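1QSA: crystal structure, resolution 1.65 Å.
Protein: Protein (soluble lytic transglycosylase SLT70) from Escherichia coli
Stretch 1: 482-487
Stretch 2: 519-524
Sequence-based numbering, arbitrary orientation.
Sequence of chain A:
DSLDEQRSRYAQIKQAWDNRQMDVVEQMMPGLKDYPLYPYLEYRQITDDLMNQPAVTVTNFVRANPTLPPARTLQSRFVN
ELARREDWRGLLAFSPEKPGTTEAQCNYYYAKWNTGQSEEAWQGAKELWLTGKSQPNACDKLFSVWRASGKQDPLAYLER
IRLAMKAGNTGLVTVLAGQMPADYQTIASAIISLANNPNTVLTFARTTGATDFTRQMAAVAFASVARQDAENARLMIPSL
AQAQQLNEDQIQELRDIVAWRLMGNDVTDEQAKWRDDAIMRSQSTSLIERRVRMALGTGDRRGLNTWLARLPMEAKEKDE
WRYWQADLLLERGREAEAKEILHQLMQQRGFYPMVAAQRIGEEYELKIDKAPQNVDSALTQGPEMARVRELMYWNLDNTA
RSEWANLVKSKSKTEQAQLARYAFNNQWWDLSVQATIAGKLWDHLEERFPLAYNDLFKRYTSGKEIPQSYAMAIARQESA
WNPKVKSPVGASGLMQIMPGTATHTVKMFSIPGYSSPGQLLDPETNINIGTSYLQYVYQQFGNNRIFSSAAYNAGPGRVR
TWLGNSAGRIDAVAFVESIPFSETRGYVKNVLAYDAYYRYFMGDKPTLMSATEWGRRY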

# COMPACT_ATOMS: atom_id res chain seq x y z
N ASN A 482 11.04 10.13 -1.40
CA ASN A 482 11.70 9.64 -2.61
C ASN A 482 11.11 10.44 -3.78
O ASN A 482 9.94 10.27 -4.12
CB ASN A 482 11.44 8.14 -2.78
CG ASN A 482 11.99 7.59 -4.08
OD1 ASN A 482 12.53 8.33 -4.91
ND2 ASN A 482 11.88 6.28 -4.26
N PRO A 483 11.91 11.33 -4.41
CA PRO A 483 11.41 12.15 -5.53
C PRO A 483 11.14 11.41 -6.83
O PRO A 483 10.52 11.97 -7.74
CB PRO A 483 12.53 13.19 -5.73
CG PRO A 483 13.77 12.43 -5.35
CD PRO A 483 13.34 11.60 -4.14
N LYS A 484 11.60 10.16 -6.92
CA LYS A 484 11.46 9.37 -8.14
C LYS A 484 10.38 8.29 -8.09
O LYS A 484 10.17 7.58 -9.07
CB LYS A 484 12.81 8.72 -8.47
CG LYS A 484 13.99 9.69 -8.43
CD LYS A 484 13.83 10.81 -9.45
CE LYS A 484 14.95 11.84 -9.35
NZ LYS A 484 14.76 12.92 -10.37
N VAL A 485 9.66 8.19 -6.97
CA VAL A 485 8.65 7.14 -6.86
C VAL A 485 7.37 7.43 -7.64
O VAL A 485 6.93 8.57 -7.72
CB VAL A 485 8.33 6.81 -5.37
CG1 VAL A 485 7.55 7.95 -4.70
CG2 VAL A 485 7.54 5.50 -5.26
N LYS A 486 6.85 6.40 -8.32
CA LYS A 486 5.60 6.51 -9.07
C LYS A 486 4.70 5.37 -8.63
O LYS A 486 5.16 4.22 -8.54
CB LYS A 486 5.83 6.37 -10.57
CG LYS A 486 6.60 7.48 -11.20
CD LYS A 486 6.80 7.20 -12.70
CE LYS A 486 5.48 7.18 -13.46
NZ LYS A 486 5.71 6.90 -14.91
N SER A 487 3.43 5.67 -8.38
CA SER A 487 2.49 4.64 -7.96
C SER A 487 2.00 3.85 -9.18
O SER A 487 2.22 4.27 -10.32
CB SER A 487 1.30 5.27 -7.23
OG SER A 487 0.41 5.87 -8.15
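Stretch 2, residues 519-524: QLLDPE

Stretch 1 has no regular helix or strand; a type I beta turn runs from Asn 482 to Val 485. Stretch 2 begins in a 3-10 segment, residues 519-521. It passes through Asp 522 and enters a helix at Pro 523. The backbone hydrogen bond from Asp 522 N to Gln 519 O, 3.0 Å, closes the 3-10 turn. The backbones come nearest at Lys 484 and Leu 521, whose CA atoms are 5.2 Å apart. Together the two stretches bury 266 Å².

Asn 482 does not reach stretch 2. Its OD1 accepts a hydrogen bond from Lys 484 N at 2.9 Å and so braces the turn from within.

Pro 483 points its CB toward stretch 2. Pro 483 CB packs on Pro 523 CG at 3.8 Å, an apolar contact between the two rings. Pro 483 O lies 3.4 Å from Leu 521 O. Both are acceptors, so this is not a hydrogen bond. A water bridges the backbones nearby, donating to Pro 483 O at 2.9 Å and to Leu 520 O at 3.0 Å.

Lys 484 makes the one direct hydrogen bond across the contact. Its CB points sideways, but the end of the chain comes nearer, and Lys 484 NZ donates to Leu 521 O at 2.8 Å. The last two chi angles are t, so the outer part of the chain is extended. Along the way Lys 484 CD passes Leu 521 CB at 4.2 Å.

Val 485 points away. Its backbone still skirts the leucine, with Val 485 O 4.5 Å from Leu 521 CD2.

Lys 486 adds an aliphatic contact, Lys 486 CG to Leu 521 CD2 at 4.0 Å. Leu 521 thus meets several residues of stretch 1 and has the largest covered area, 103 Å².

Ser 487 is out of reach, as are Gln 519 and Glu 524 at the ends of stretch 2.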

# COMPACT_ATOMS: atom_id res chain seq x y z
N GLN A 519 8.40 15.35 -15.97
CA GLN A 519 8.98 16.47 -15.23
C GLN A 519 8.59 16.41 -13.75
O GLN A 519 9.22 17.06 -12.91
CB GLN A 519 8.51 17.79 -15.82
CG GLN A 519 9.02 18.08 -17.22
CD GLN A 519 8.39 19.34 -17.77
OE1 GLN A 519 7.45 19.26 -18.56
NE2 GLN A 519 8.84 20.49 -17.30
N LEU A 520 7.56 15.63 -13.44
CA LEU A 520 7.10 15.49 -12.05
C LEU A 520 8.14 14.77 -11.18
O LEU A 520 8.06 14.81 -9.96
CB LEU A 520 5.73 14.78 -12.01
CG LEU A 520 4.60 15.54 -12.71
CD1 LEU A 520 3.32 14.71 -12.69
CD2 LEU A 520 4.38 16.89 -11.99
N LEU A 521 9.12 14.14 -11.81
CA LEU A 521 10.18 13.47 -11.07
C LEU A 521 11.29 14.43 -10.62
O LEU A 521 12.20 14.03 -9.90
CB LEU A 521 10.76 12.30 -11.88
CG LEU A 521 9.75 11.21 -12.25
CD1 LEU A 521 10.49 10.08 -12.97
CD2 LEU A 521 9.03 10.68 -11.03
N ASP A 522 11.22 15.68 -11.08
CA ASP A 522 12.18 16.70 -10.68
C ASP A 522 11.63 17.33 -9.38
O ASP A 522 10.53 17.87 -9.37
CB ASP A 522 12.29 17.77 -11.76
CG ASP A 522 13.09 18.97 -11.31
OD1 ASP A 522 14.28 18.77 -10.98
OD2 ASP A 522 12.53 20.09 -11.25
N PRO A 523 12.43 17.33 -8.30
CA PRO A 523 11.95 17.91 -7.03
C PRO A 523 11.31 19.31 -7.11
O PRO A 523 10.18 19.50 -6.65
CB PRO A 523 13.20 17.90 -6.15
CG PRO A 523 13.92 16.66 -6.62
CD PRO A 523 13.78 16.75 -8.13
N GLU A 524 12.01 20.28 -7.68
CA GLU A 524 11.47 21.63 -7.78
C GLU A 524 10.15 21.70 -8.56
O GLU A 524 9.21 22.36 -8.13
CB GLU A 524 12.50 22.60 -8.36
CG GLU A 524 11.97 24.03 -8.45
CD GLU A 524 13.07 25.08 -8.61
OE1 GLU A 524 14.26 24.72 -8.76
OE2 GLU A 524 12.75 26.29 -8.56
O HOH W 1 9.52 14.66 -7.38